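Local atomic coordinates of SusD superfamily protein (Bacteroides thetaiotaomicron VPI-5482, PDB entry 3HDX), a protein that probably binds polysaccharide at the outer membrane as a SusD homolog, helping the bacterium take up complex carbohydrate. Residues 162-165 with 166-169; 200-203 with 204-208; 279-282 with 283-287; 308-311 with 312-316. One frame throughout, in Å; residues are numbered along the deposited sequence. Where two conformers were deposited one is given.

Contact 1 (162-165 with 166-169); sequences ELLT and AIED
Leu-163 and Ile-167 meet in a one-turn helical contact within the last turns of helix 152-169. Ile-167 N donates to Leu-163 O at 2.9 Å, and Ala-166 N does the same to Glu-162 O, both four residues apart. A chi1 of -79° keeps CG1 of Ile-167 beside its own backbone N, 3.2 Å from Leu-163 O. Leu-164 CD2 reaches Ile-167 CD1 only loosely, at 4.4 Å.

The spacing then tightens. Glu-168 N takes Thr-165 O, three residues back, at 3.1 Å and well above the carbonyl plane (57° out of it). That oxygen has a second partner in a water, which donates to it at 2.8 Å and also to Asp-169 OD2. A matching water donates to Leu-164 O at 2.7 Å and to OE2 of Glu-168 in one of its two conformers. Elsewhere, Leu-163 and Ile-167 turn to helix 196-209, while Glu-162 OE1 forms salt bridges with Arg-115 and Arg-118.

Bonds between residues four apart thus give way to a shorter-range one from Glu-168 N to Thr-165 O, and water links two successive carbonyls to acidic side chains further along the chain.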
ATOM      1  N   GLU A 162      11.595 -10.211 -10.924  1.00 10.41           N
ATOM      2  CA  GLU A 162      12.489  -9.194 -10.392  1.00 10.54           C
ATOM      3  C   GLU A 162      12.563  -9.227  -8.878  1.00 10.13           C
ATOM      4  O   GLU A 162      13.652  -9.089  -8.315  1.00 12.29           O
ATOM      5  CB  GLU A 162      12.056  -7.789 -10.836  1.00 10.84           C
ATOM      6  CG  GLU A 162      12.215  -7.550 -12.330  1.00 12.88           C
ATOM      7  CD  GLU A 162      13.639  -7.307 -12.704  1.00 13.20           C
ATOM      8  OE1 GLU A 162      14.307  -6.412 -12.108  1.00 14.81           O
ATOM      9  OE2 GLU A 162      14.105  -8.042 -13.623  1.00 17.69           O
ATOM     10  N   LEU A 163      11.413  -9.419  -8.225  1.00  9.12           N
ATOM     11  CA  LEU A 163      11.363  -9.472  -6.756  1.00 10.77           C
ATOM     12  C   LEU A 163      12.097 -10.704  -6.237  1.00 10.81           C
ATOM     13  O   LEU A 163      12.863 -10.634  -5.253  1.00 12.17           O
ATOM     14  CB  LEU A 163       9.919  -9.440  -6.244  1.00 11.28           C
ATOM     15  CG  LEU A 163       9.287  -8.054  -6.338  1.00 11.11           C
ATOM     16  CD1 LEU A 163       7.738  -8.143  -6.407  1.00 12.88           C
ATOM     17  CD2 LEU A 163       9.750  -7.080  -5.214  1.00 11.43           C
ATOM     18  N   LEU A 164      11.879 -11.847  -6.881  1.00 10.53           N
ATOM     19  CA  LEU A 164      12.596 -13.094  -6.465  1.00 10.73           C
ATOM     20  C   LEU A 164      14.115 -12.932  -6.609  1.00 11.67           C
ATOM     21  O   LEU A 164      14.885 -13.373  -5.749  1.00 12.39           O
ATOM     22  CB  LEU A 164      12.048 -14.325  -7.208  1.00 11.51           C
ATOM     23  CG  LEU A 164      10.691 -14.760  -6.678  1.00 11.74           C
ATOM     24  CD1 LEU A 164      10.048 -15.680  -7.678  1.00 13.24           C
ATOM     25  CD2 LEU A 164      10.809 -15.459  -5.297  1.00 13.15           C
ATOM     26  N   THR A 165      14.552 -12.257  -7.687  1.00 10.54           N
ATOM     27  CA  THR A 165      15.991 -11.948  -7.874  1.00 12.01           C
ATOM     28  C   THR A 165      16.483 -10.997  -6.774  1.00 12.12           C
ATOM     29  O   THR A 165      17.512 -11.266  -6.113  1.00 14.03           O
ATOM     30  CB  THR A 165      16.256 -11.385  -9.269  1.00 12.24           C
ATOM     31  OG1 THR A 165      15.975 -12.405 -10.222  1.00 14.55           O
ATOM     32  CG2 THR A 165      17.683 -10.910  -9.454  1.00 14.60           C
ATOM     33  N   ALA A 166      15.694  -9.953  -6.497  1.00 12.29           N
ATOM     34  CA  ALA A 166      16.078  -8.959  -5.440  1.00 11.58           C
ATOM     35  C   ALA A 166      16.222  -9.635  -4.064  1.00 12.26           C
ATOM     36  O   ALA A 166      17.148  -9.320  -3.317  1.00 11.76           O
ATOM     37  CB  ALA A 166      15.078  -7.815  -5.338  1.00 11.98           C
ATOM     38  N   ILE A 167      15.329 -10.575  -3.768  1.00 12.37           N
ATOM     39  CA  ILE A 167      15.289 -11.299  -2.475  1.00 11.84           C
ATOM     40  C   ILE A 167      16.628 -12.011  -2.193  1.00 13.30           C
ATOM     41  O   ILE A 167      17.019 -12.139  -1.057  1.00 14.61           O
ATOM     42  CB  ILE A 167      14.064 -12.273  -2.439  1.00 13.25           C
ATOM     43  CG1 ILE A 167      12.806 -11.433  -2.121  1.00 13.42           C
ATOM     44  CG2 ILE A 167      14.272 -13.450  -1.428  1.00 14.11           C
ATOM     45  CD1 ILE A 167      11.464 -12.137  -2.424  1.00 13.48           C
ATOM     46  N   GLU A 168      17.310 -12.473  -3.244  1.00 13.12           N
ATOM     47  CA  GLU A 168      18.603 -13.147  -3.036  0.50 15.35           C
ATOM     48  C   GLU A 168      19.623 -12.231  -2.342  1.00 15.58           C
ATOM     49  O   GLU A 168      20.481 -12.720  -1.586  1.00 16.33           O
ATOM     50  CB  GLU A 168      19.113 -13.770  -4.342  0.50 17.39           C
ATOM     51  CG  GLU A 168      18.226 -14.940  -4.748  0.50 19.87           C
ATOM     52  CD  GLU A 168      18.196 -16.012  -3.649  0.50 22.32           C
ATOM     53  OE1 GLU A 168      19.249 -16.691  -3.464  0.50 24.17           O
ATOM     54  OE2 GLU A 168      17.149 -16.154  -2.937  0.50 23.83           O
ATOM     55  N   ASP A 169      19.517 -10.919  -2.566  1.00 14.61           N
ATOM     56  CA  ASP A 169      20.442  -9.924  -1.990  1.00 15.34           C
ATOM     57  C   ASP A 169      19.878  -8.985  -0.932  1.00 15.71           C
ATOM     58  O   ASP A 169      20.661  -8.321  -0.254  1.00 19.69           O
ATOM     59  CB  ASP A 169      21.110  -9.104  -3.103  1.00 15.97           C
ATOM     60  CG  ASP A 169      22.046  -9.927  -3.959  1.00 17.90           C
ATOM     61  OD1 ASP A 169      22.769 -10.757  -3.399  1.00 20.10           O
ATOM     62  OD2 ASP A 169      22.088  -9.710  -5.189  1.00 18.13           O
TER
HETATM   63  O   HOH W   1      14.709 -15.674  -4.345  1.00 19.36           O
HETATM   64  O   HOH W   2      20.003 -10.341  -6.898  1.00 18.92           O

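Contact 2 (200-203 with 204-208); sequences YSVL and AHICA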
ATOM      1  N   TYR A 200       8.949  -9.948  -0.228  1.00 10.09           N
ATOM      2  CA  TYR A 200       7.969 -11.047  -0.103  1.00 10.61           C
ATOM      3  C   TYR A 200       6.526 -10.551  -0.008  1.00 10.79           C
ATOM      4  O   TYR A 200       5.623 -11.212  -0.524  1.00 10.44           O
ATOM      5  CB  TYR A 200       8.298 -12.000   1.051  1.00 12.11           C
ATOM      6  CG  TYR A 200       9.345 -13.050   0.742  1.00 12.20           C
ATOM      7  CD1 TYR A 200       9.055 -14.101  -0.104  1.00 13.32           C
ATOM      8  CD2 TYR A 200      10.617 -12.984   1.285  1.00 11.68           C
ATOM      9  CE1 TYR A 200       9.994 -15.087  -0.388  1.00 13.68           C
ATOM     10  CE2 TYR A 200      11.563 -13.996   1.042  1.00 12.61           C
ATOM     11  CZ  TYR A 200      11.262 -15.024   0.200  1.00 13.70           C
ATOM     12  OH  TYR A 200      12.166 -16.001  -0.089  1.00 15.18           O
ATOM     13  N   SER A 201       6.320  -9.409   0.633  1.00 10.17           N
ATOM     14  CA  SER A 201       4.972  -8.850   0.791  0.50 10.75           C
ATOM     15  C   SER A 201       4.401  -8.427  -0.553  1.00 11.04           C
ATOM     16  O   SER A 201       3.202  -8.630  -0.800  1.00 12.01           O
ATOM     17  CB  SER A 201       4.917  -7.693   1.817  0.50 10.98           C
ATOM     18  OG  SER A 201       5.384  -6.461   1.303  0.50  9.77           O
ATOM     19  N   VAL A 202       5.253  -7.873  -1.420  1.00 11.09           N
ATOM     20  CA  VAL A 202       4.821  -7.491  -2.762  1.00 10.44           C
ATOM     21  C   VAL A 202       4.472  -8.772  -3.521  1.00 11.31           C
ATOM     22  O   VAL A 202       3.467  -8.800  -4.234  1.00 11.33           O
ATOM     23  CB  VAL A 202       5.844  -6.565  -3.490  1.00 10.50           C
ATOM     24  CG1 VAL A 202       5.293  -6.152  -4.863  1.00 11.42           C
ATOM     25  CG2 VAL A 202       6.164  -5.343  -2.640  1.00 12.45           C
ATOM     26  N   LEU A 203       5.342  -9.794  -3.455  1.00 10.43           N
ATOM     27  CA  LEU A 203       5.044 -11.100  -4.098  1.00 10.67           C
ATOM     28  C   LEU A 203       3.708 -11.657  -3.644  1.00  9.66           C
ATOM     29  O   LEU A 203       2.892 -12.063  -4.465  1.00 11.52           O
ATOM     30  CB  LEU A 203       6.152 -12.143  -3.849  1.00 11.97           C
ATOM     31  CG  LEU A 203       7.431 -11.973  -4.668  1.00 12.55           C
ATOM     32  CD1 LEU A 203       8.458 -12.953  -4.124  1.00 13.62           C
ATOM     33  CD2 LEU A 203       7.154 -12.286  -6.129  1.00 12.09           C
ATOM     34  N   ALA A 204       3.487 -11.667  -2.329  1.00 10.25           N
ATOM     35  CA  ALA A 204       2.232 -12.200  -1.796  1.00 10.24           C
ATOM     36  C   ALA A 204       1.015 -11.489  -2.403  1.00  9.85           C
ATOM     37  O   ALA A 204       0.051 -12.123  -2.801  1.00 10.73           O
ATOM     38  CB  ALA A 204       2.194 -12.104  -0.242  1.00 10.85           C
ATOM     39  N   HIS A 205       1.090 -10.166  -2.431  1.00  9.44           N
ATOM     40  CA  HIS A 205       0.005  -9.363  -2.989  1.00  9.31           C
ATOM     41  C   HIS A 205      -0.151  -9.474  -4.503  1.00 10.50           C
ATOM     42  O   HIS A 205      -1.280  -9.402  -5.001  1.00 11.78           O
ATOM     43  CB  HIS A 205       0.055  -7.928  -2.469  1.00 10.58           C
ATOM     44  CG  HIS A 205      -0.578  -7.780  -1.126  1.00 11.00           C
ATOM     45  ND1 HIS A 205      -1.938  -7.952  -0.953  1.00 11.56           N
ATOM     46  CD2 HIS A 205      -0.070  -7.451   0.090  1.00 12.82           C
ATOM     47  CE1 HIS A 205      -2.232  -7.755   0.322  1.00 12.87           C
ATOM     48  NE2 HIS A 205      -1.118  -7.467   0.980  1.00 12.36           N
ATOM     49  N   ILE A 206       0.954  -9.541  -5.257  1.00 10.36           N
ATOM     50  CA  ILE A 206       0.849  -9.756  -6.700  1.00 10.59           C
ATOM     51  C   ILE A 206       0.103 -11.076  -6.918  1.00 10.68           C
ATOM     52  O   ILE A 206      -0.855 -11.145  -7.699  1.00 11.34           O
ATOM     53  CB  ILE A 206       2.222  -9.871  -7.393  1.00 10.65           C
ATOM     54  CG1 ILE A 206       2.939  -8.512  -7.403  1.00 12.14           C
ATOM     55  CG2 ILE A 206       2.055 -10.406  -8.833  1.00 11.02           C
ATOM     56  CD1 ILE A 206       4.477  -8.566  -7.710  1.00 11.56           C
ATOM     57  N   CYS A 207       0.534 -12.110  -6.198  1.00 10.84           N
ATOM     58  CA  CYS A 207      -0.097 -13.426  -6.359  1.00 11.50           C
ATOM     59  C   CYS A 207      -1.578 -13.398  -6.013  1.00 10.34           C
ATOM     60  O   CYS A 207      -2.398 -13.944  -6.746  1.00 11.40           O
ATOM     61  CB  CYS A 207       0.664 -14.508  -5.577  1.00 12.00           C
ATOM     62  SG  CYS A 207       2.344 -14.786  -6.200  1.00 14.27           S
ATOM     63  N   ALA A 208      -1.940 -12.776  -4.900  1.00 11.03           N
ATOM     64  CA  ALA A 208      -3.349 -12.692  -4.545  1.00 10.61           C
ATOM     65  C   ALA A 208      -4.169 -11.924  -5.608  1.00 11.14           C
ATOM     66  O   ALA A 208      -5.278 -12.327  -5.941  1.00 11.11           O
ATOM     67  CB  ALA A 208      -3.535 -12.005  -3.157  1.00 11.63           C
TER
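The imidazole of His-205 approaches the carbonyl of Ser-201, one helical turn back, on a slant, with CD2 3.6 Å from Ser-201 O. Beyond the helix Trp-429 stacks with this ring and Asp-365 OD2 hydrogen-bonds to His-205 NE2, which together would fix its rotation. The other flat group, the Tyr-200 ring, meets Phe-222 with the planes at about 35°.

The same Ser-201 O also accepts His-205 N at 3.1 Å, the longest of four consecutive bonds. Ile-206 N to Val-202 O is shorter, 2.8 Å, and runs nearly along the C=O axis. Side chains follow this ladder. Ile-206 sets CG1 beside its backbone N (chi1 -70°), which carries that carbon to 3.2 Å from Val-202 O and sends CD1 on to Val-202 CG1 at 3.8 Å. Val-202 in turn holds CG1 opposite its own N (chi1 -177°), and the two branched chains cross obliquely. Cutting Ile-206 back to an alanine removes the CD1 contact to Val-202 CG1 and would probably leave a gap beside Leu-163 and Phe-123. Cys-207 completes the turn, its N donating to Leu-203 O at 2.9 Å.

Helix 196-209 is thus buried on several sides: Val-202 and Ile-206 pack on Phe-123 of helix 104-129, Val-202, Leu-203 and Ile-206 on helix 152-169, Leu-203 and Ala-204 on helix 213-226, and Ser-201, Ala-204 and Ala-208 on helix 363-376, consistent with the TPR-like helical packing of SusD proteins.

Contact 3 (279-282 with 283-287); sequences LTLA and YPLVQ
Ala-282 O is gripped by two backbone donors from the next segment: Leu-285 N at 3.0 Å, tilted from the carbonyl plane and bent (134° at the hydrogen), and Val-286 N by a weak bond of 3.4 Å. Leu-285 CB also lies 3.6 Å from Ala-282 O. Val-286 places CG2 between its backbone N and carbonyl carbon, the crowded position, and from there the methyl touches Ala-282 CA at 3.6 Å and Leu-281 CB at 4.0 Å. Leu-281 and Leu-285 cross at about a right angle and meet through one methyl each, CD2 to CD2, at 4.2 Å.

The chain reverses here through a type VIa1 beta turn from Ala-282 to Leu-285, recognisable by the cis peptide bond before Pro-284 and by the backbone angles at Tyr-283 and Pro-284. Its aromatic residue is characteristically placed: Tyr-283 folds back so that Pro-284 CB sits 3.8 Å above the ring plane, over its centre, a CH-pi arrangement that suits the cis form.

What positions the turn lies further out. Leu-281 is the first residue to leave helical angles after helix 276-280, and Leu-281, Ala-282 and Leu-285 all rest on Val-334 of strand 334-335. Asn-327 ND2 donates to Tyr-283 O, and Val-286 packs on Phe-354.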
ATOM      1  N   LEU A 279      -7.125  15.027   3.933  1.00 14.66           N
ATOM      2  CA  LEU A 279      -8.492  14.696   3.626  1.00 14.69           C
ATOM      3  C   LEU A 279      -9.373  14.436   4.840  1.00 14.45           C
ATOM      4  O   LEU A 279     -10.566  14.695   4.780  1.00 14.80           O
ATOM      5  CB  LEU A 279      -8.539  13.447   2.705  1.00 15.70           C
ATOM      6  CG  LEU A 279      -7.902  13.588   1.315  1.00 17.24           C
ATOM      7  CD1 LEU A 279      -7.750  12.198   0.645  1.00 18.70           C
ATOM      8  CD2 LEU A 279      -8.682  14.569   0.440  1.00 21.08           C
ATOM      9  N   THR A 280      -8.806  13.943   5.943  1.00 13.25           N
ATOM     10  CA  THR A 280      -9.619  13.508   7.082  1.00 13.69           C
ATOM     11  C   THR A 280      -9.661  14.409   8.289  1.00 13.94           C
ATOM     12  O   THR A 280     -10.678  14.413   8.974  1.00 14.18           O
ATOM     13  CB  THR A 280      -9.140  12.109   7.548  1.00 13.19           C
ATOM     14  OG1 THR A 280      -7.751  12.165   7.885  1.00 13.48           O
ATOM     15  CG2 THR A 280      -9.453  11.028   6.462  1.00 12.38           C
ATOM     16  N   LEU A 281      -8.595  15.143   8.588  1.00 13.69           N
ATOM     17  CA  LEU A 281      -8.590  15.907   9.829  1.00 14.74           C
ATOM     18  C   LEU A 281      -9.312  17.243   9.757  1.00 15.61           C
ATOM     19  O   LEU A 281      -9.368  17.904   8.730  1.00 16.56           O
ATOM     20  CB  LEU A 281      -7.175  16.056  10.384  1.00 14.82           C
ATOM     21  CG  LEU A 281      -6.387  14.770  10.718  1.00 13.31           C
ATOM     22  CD1 LEU A 281      -5.147  15.073  11.627  1.00 14.65           C
ATOM     23  CD2 LEU A 281      -7.281  13.629  11.376  1.00 14.50           C
ATOM     24  N   ALA A 282      -9.861  17.612  10.903  1.00 16.97           N
ATOM     25  CA  ALA A 282     -10.540  18.902  11.099  1.00 17.35           C
ATOM     26  C   ALA A 282     -10.456  19.230  12.596  1.00 17.44           C
ATOM     27  O   ALA A 282      -9.857  18.494  13.381  1.00 16.94           O
ATOM     28  CB  ALA A 282     -11.982  18.841  10.633  1.00 17.16           C
ATOM     29  N   TYR A 283     -11.031  20.376  12.970  1.00 18.05           N
ATOM     30  CA  TYR A 283     -11.036  20.854  14.347  1.00 19.23           C
ATOM     31  C   TYR A 283     -11.594  19.780  15.294  1.00 19.16           C
ATOM     32  O   TYR A 283     -12.604  19.171  14.962  1.00 20.55           O
ATOM     33  CB  TYR A 283     -11.868  22.150  14.414  1.00 19.16           C
ATOM     34  CG  TYR A 283     -11.781  22.780  15.764  1.00 21.22           C
ATOM     35  CD1 TYR A 283     -10.701  23.587  16.080  1.00 23.14           C
ATOM     36  CD2 TYR A 283     -12.720  22.482  16.766  1.00 22.06           C
ATOM     37  CE1 TYR A 283     -10.558  24.118  17.370  1.00 23.73           C
ATOM     38  CE2 TYR A 283     -12.587  23.014  18.072  1.00 23.97           C
ATOM     39  CZ  TYR A 283     -11.509  23.838  18.351  1.00 23.85           C
ATOM     40  OH  TYR A 283     -11.355  24.355  19.633  1.00 25.97           O
ATOM     41  N   PRO A 284     -10.986  19.576  16.482  1.00 21.71           N
ATOM     42  CA  PRO A 284      -9.878  20.303  17.095  1.00 21.13           C
ATOM     43  C   PRO A 284      -8.466  19.848  16.773  1.00 21.02           C
ATOM     44  O   PRO A 284      -7.522  20.467  17.281  1.00 20.53           O
ATOM     45  CB  PRO A 284     -10.167  20.087  18.588  1.00 23.18           C
ATOM     46  CG  PRO A 284     -10.649  18.758  18.645  1.00 23.65           C
ATOM     47  CD  PRO A 284     -11.548  18.617  17.453  1.00 23.20           C
ATOM     48  N   LEU A 285      -8.294  18.834  15.908  1.00 19.73           N
ATOM     49  CA  LEU A 285      -6.970  18.304  15.622  1.00 20.73           C
ATOM     50  C   LEU A 285      -6.124  19.280  14.802  1.00 20.97           C
ATOM     51  O   LEU A 285      -4.917  19.338  14.982  1.00 23.03           O
ATOM     52  CB  LEU A 285      -7.037  16.917  14.941  1.00 21.77           C
ATOM     53  CG  LEU A 285      -7.639  15.786  15.783  1.00 23.72           C
ATOM     54  CD1 LEU A 285      -9.175  15.654  15.593  1.00 25.85           C
ATOM     55  CD2 LEU A 285      -7.042  14.456  15.460  1.00 25.29           C
ATOM     56  N   VAL A 286      -6.796  19.998  13.893  1.00 19.34           N
ATOM     57  CA  VAL A 286      -6.215  21.042  13.069  1.00 20.19           C
ATOM     58  C   VAL A 286      -7.221  22.213  12.990  1.00 20.89           C
ATOM     59  O   VAL A 286      -8.393  22.052  13.348  1.00 20.59           O
ATOM     60  CB  VAL A 286      -5.877  20.505  11.655  1.00 20.33           C
ATOM     61  CG1 VAL A 286      -4.796  19.404  11.725  1.00 21.52           C
ATOM     62  CG2 VAL A 286      -7.135  20.068  10.896  1.00 20.75           C
ATOM     63  N   GLN A 287      -6.786  23.369  12.517  0.50 22.99           N
ATOM     64  CA  GLN A 287      -7.679  24.538  12.456  0.50 24.45           C
ATOM     65  C   GLN A 287      -8.695  24.562  11.270  0.50 26.15           C
ATOM     66  O   GLN A 287      -9.382  25.555  11.090  0.50 28.13           O
ATOM     67  CB  GLN A 287      -6.857  25.828  12.602  0.50 24.90           C
ATOM     68  CG  GLN A 287      -6.169  25.996  13.990  0.50 25.91           C
ATOM     69  CD  GLN A 287      -7.140  26.039  15.181  0.50 26.99           C
ATOM     70  OE1 GLN A 287      -7.893  26.999  15.361  0.50 29.68           O
ATOM     71  NE2 GLN A 287      -7.106  25.004  16.004  0.50 26.98           N
TER

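Contact 4 (308-311 with 312-316); sequences DDLR and FGIID
Asp-309 to Phe-312 forms a type I beta turn, closed by Phe-312 N donating to Asp-309 O at 3.1 Å from well above the carbonyl plane. Gly-313 follows with phi/psi of -161/-100°, placing its CA 3.4 Å from Asp-309 O in a CA-H...O contact; a side chain there would run into that oxygen. Water then finishes the backbone: one molecule accepts from Gly-313 N and donates to both Leu-310 O and Ile-314 O, bridging the two segments.

The carboxylate of Asp-309 organises the turn from within. Through its anti lone pair OD1 accepts Arg-311 N at 3.0 Å, an Asx turn, and through its syn lone pair it accepts Arg-311 NE at 2.8 Å. NE and NH2 of Arg-311 grip the two carboxylate oxygens side-on in a salt bridge, NH2 meeting Asp-309 OD2 at 2.9 Å, somewhat out of the carboxylate plane, while Asp-309 CG lies at the guanidinium edge and in its plane. The bend of the arginine chain at chi3 (-68°) brings the group round to do this. Leu-310 and Ile-314 lie side by side, pointing the same way, CD2 to CG2 at 3.9 Å. Replacing Asp-309 by an alanine would probably leave Arg-311 N, NE and NH2 without this acceptor, the guanidinium then resting on its glutamates.

Arg-311 NH1 forms salt bridges with Glu-419 and Glu-423, and Phe-312 meets Phe-301 edge-to-face. Three carboxylates contact the buried guanidinium, which probably offsets the nearby positive charge of Arg-422, and the network ties the turn to helix 409-423.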
ATOM      1  N   ASP A 308     -17.464  -3.892  21.671  1.00 15.08           N
ATOM      2  CA  ASP A 308     -16.151  -4.228  22.210  1.00 16.15           C
ATOM      3  C   ASP A 308     -15.001  -4.054  21.228  1.00 15.54           C
ATOM      4  O   ASP A 308     -13.862  -4.200  21.633  1.00 17.47           O
ATOM      5  CB  ASP A 308     -16.174  -5.631  22.804  1.00 19.88           C
ATOM      6  CG  ASP A 308     -17.068  -5.704  24.055  1.00 21.43           C
ATOM      7  OD1 ASP A 308     -17.098  -4.749  24.920  1.00 24.50           O
ATOM      8  OD2 ASP A 308     -17.836  -6.635  24.102  1.00 25.13           O
ATOM      9  N   ASP A 309     -15.306  -3.756  19.952  1.00 12.94           N
ATOM     10  CA  ASP A 309     -14.275  -3.495  18.939  1.00 13.11           C
ATOM     11  C   ASP A 309     -13.427  -2.298  19.388  1.00 12.84           C
ATOM     12  O   ASP A 309     -13.945  -1.167  19.499  1.00 15.03           O
ATOM     13  CB  ASP A 309     -14.919  -3.267  17.593  1.00 13.23           C
ATOM     14  CG  ASP A 309     -13.937  -3.354  16.455  1.00 13.37           C
ATOM     15  OD1 ASP A 309     -12.844  -2.741  16.537  1.00 13.51           O
ATOM     16  OD2 ASP A 309     -14.260  -4.089  15.498  1.00 13.30           O
ATOM     17  N   LEU A 310     -12.142  -2.563  19.659  1.00 12.81           N
ATOM     18  CA  LEU A 310     -11.246  -1.494  20.134  1.00 12.96           C
ATOM     19  C   LEU A 310     -11.055  -0.357  19.145  1.00 12.33           C
ATOM     20  O   LEU A 310     -10.697   0.748  19.541  1.00 13.34           O
ATOM     21  CB  LEU A 310      -9.865  -2.033  20.551  1.00 12.93           C
ATOM     22  CG  LEU A 310      -9.853  -2.973  21.763  1.00 14.26           C
ATOM     23  CD1 LEU A 310      -8.486  -3.562  22.006  1.00 14.57           C
ATOM     24  CD2 LEU A 310     -10.342  -2.202  23.011  1.00 17.38           C
ATOM     25  N   ARG A 311     -11.267  -0.602  17.860  1.00 13.00           N
ATOM     26  CA  ARG A 311     -11.128   0.462  16.863  1.00 13.02           C
ATOM     27  C   ARG A 311     -12.272   1.486  16.943  1.00 12.42           C
ATOM     28  O   ARG A 311     -12.057   2.658  16.640  1.00 13.14           O
ATOM     29  CB  ARG A 311     -11.082  -0.164  15.461  1.00 13.19           C
ATOM     30  CG  ARG A 311      -9.837  -1.084  15.252  1.00 13.68           C
ATOM     31  CD  ARG A 311      -9.953  -2.083  14.155  1.00 13.47           C
ATOM     32  NE  ARG A 311     -10.957  -3.129  14.445  1.00 12.70           N
ATOM     33  CZ  ARG A 311     -10.941  -4.384  13.965  1.00 12.05           C
ATOM     34  NH1 ARG A 311      -9.942  -4.837  13.212  1.00 11.75           N
ATOM     35  NH2 ARG A 311     -11.935  -5.208  14.248  1.00 12.35           N
ATOM     36  N   PHE A 312     -13.457   1.034  17.365  1.00 13.06           N
ATOM     37  CA  PHE A 312     -14.635   1.884  17.471  1.00 14.10           C
ATOM     38  C   PHE A 312     -15.491   1.421  18.636  1.00 14.29           C
ATOM     39  O   PHE A 312     -16.519   0.800  18.490  1.00 16.69           O
ATOM     40  CB  PHE A 312     -15.430   1.935  16.164  1.00 15.05           C
ATOM     41  CG  PHE A 312     -16.554   2.891  16.212  1.00 15.71           C
ATOM     42  CD1 PHE A 312     -16.300   4.240  16.455  1.00 17.26           C
ATOM     43  CD2 PHE A 312     -17.870   2.451  16.083  1.00 16.44           C
ATOM     44  CE1 PHE A 312     -17.357   5.118  16.535  1.00 18.06           C
ATOM     45  CE2 PHE A 312     -18.928   3.323  16.173  1.00 16.80           C
ATOM     46  CZ  PHE A 312     -18.673   4.664  16.408  1.00 18.84           C
ATOM     47  N   GLY A 313     -15.014   1.744  19.815  1.00 14.24           N
ATOM     48  CA  GLY A 313     -15.653   1.300  21.034  1.00 16.02           C
ATOM     49  C   GLY A 313     -15.207   2.158  22.187  1.00 14.59           C
ATOM     50  O   GLY A 313     -15.667   3.302  22.319  1.00 14.97           O
ATOM     51  N   ILE A 314     -14.257   1.648  22.965  1.00 14.51           N
ATOM     52  CA  ILE A 314     -13.752   2.366  24.127  1.00 15.16           C
ATOM     53  C   ILE A 314     -13.198   3.764  23.740  1.00 15.10           C
ATOM     54  O   ILE A 314     -12.603   3.965  22.664  1.00 14.61           O
ATOM     55  CB  ILE A 314     -12.641   1.521  24.834  1.00 16.64           C
ATOM     56  CG1 ILE A 314     -12.328   2.004  26.247  1.00 18.76           C
ATOM     57  CG2 ILE A 314     -11.362   1.448  23.990  1.00 16.59           C
ATOM     58  CD1 ILE A 314     -13.466   1.710  27.230  1.00 20.39           C
ATOM     59  N   ILE A 315     -13.401   4.713  24.640  1.00 13.88           N
ATOM     60  CA  ILE A 315     -12.891   6.062  24.539  1.00 14.64           C
ATOM     61  C   ILE A 315     -11.363   6.050  24.427  1.00 15.06           C
ATOM     62  O   ILE A 315     -10.696   5.147  24.964  1.00 16.92           O
ATOM     63  CB  ILE A 315     -13.348   6.881  25.796  1.00 15.58           C
ATOM     64  CG1 ILE A 315     -13.153   8.380  25.605  1.00 17.16           C
ATOM     65  CG2 ILE A 315     -12.649   6.380  27.092  1.00 16.19           C
ATOM     66  CD1 ILE A 315     -13.795   9.157  26.812  1.00 17.48           C
ATOM     67  N   ASP A 316     -10.814   7.028  23.701  1.00 16.87           N
ATOM     68  CA  ASP A 316      -9.383   7.267  23.656  1.00 18.50           C
ATOM     69  C   ASP A 316      -9.126   8.613  24.378  1.00 21.99           C
ATOM     70  O   ASP A 316      -8.905   9.658  23.752  1.00 22.28           O
ATOM     71  CB  ASP A 316      -8.891   7.304  22.203  1.00 18.63           C
ATOM     72  CG  ASP A 316      -7.419   7.606  22.084  1.00 18.93           C
ATOM     73  OD1 ASP A 316      -6.664   7.425  23.081  1.00 18.39           O
ATOM     74  OD2 ASP A 316      -7.013   7.959  20.954  1.00 21.78           O
TER
HETATM   75  O   HOH W   3     -13.933  -1.151  22.801  1.00 19.77           O
HETATM   76  O   HOH W   4     -12.322   2.771  20.317  1.00 13.98           O

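The four contacts come in series along the chain, and they show how one fold uses short-range chemistry in different settings. Contacts 1 and 2 lie on successive helices, 152-169 and 196-209, with centres 13 Å apart, and they pack directly: Leu-163 CD1 comes within 3.5 Å of Val-202 CG1, and Ile-167 CD1 within 3.5 Å of Leu-203 CD1. Contacts 3 and 4 are loop turns on the same side of the chain's centre, 20 Å apart between centres and about 9 Å at their nearest atoms. Contact 3 lies on the opposite side from contacts 1 and 2, and contact 4 from contact 1, consistent with a SusD-like scaffold whose loops extend from packed helices.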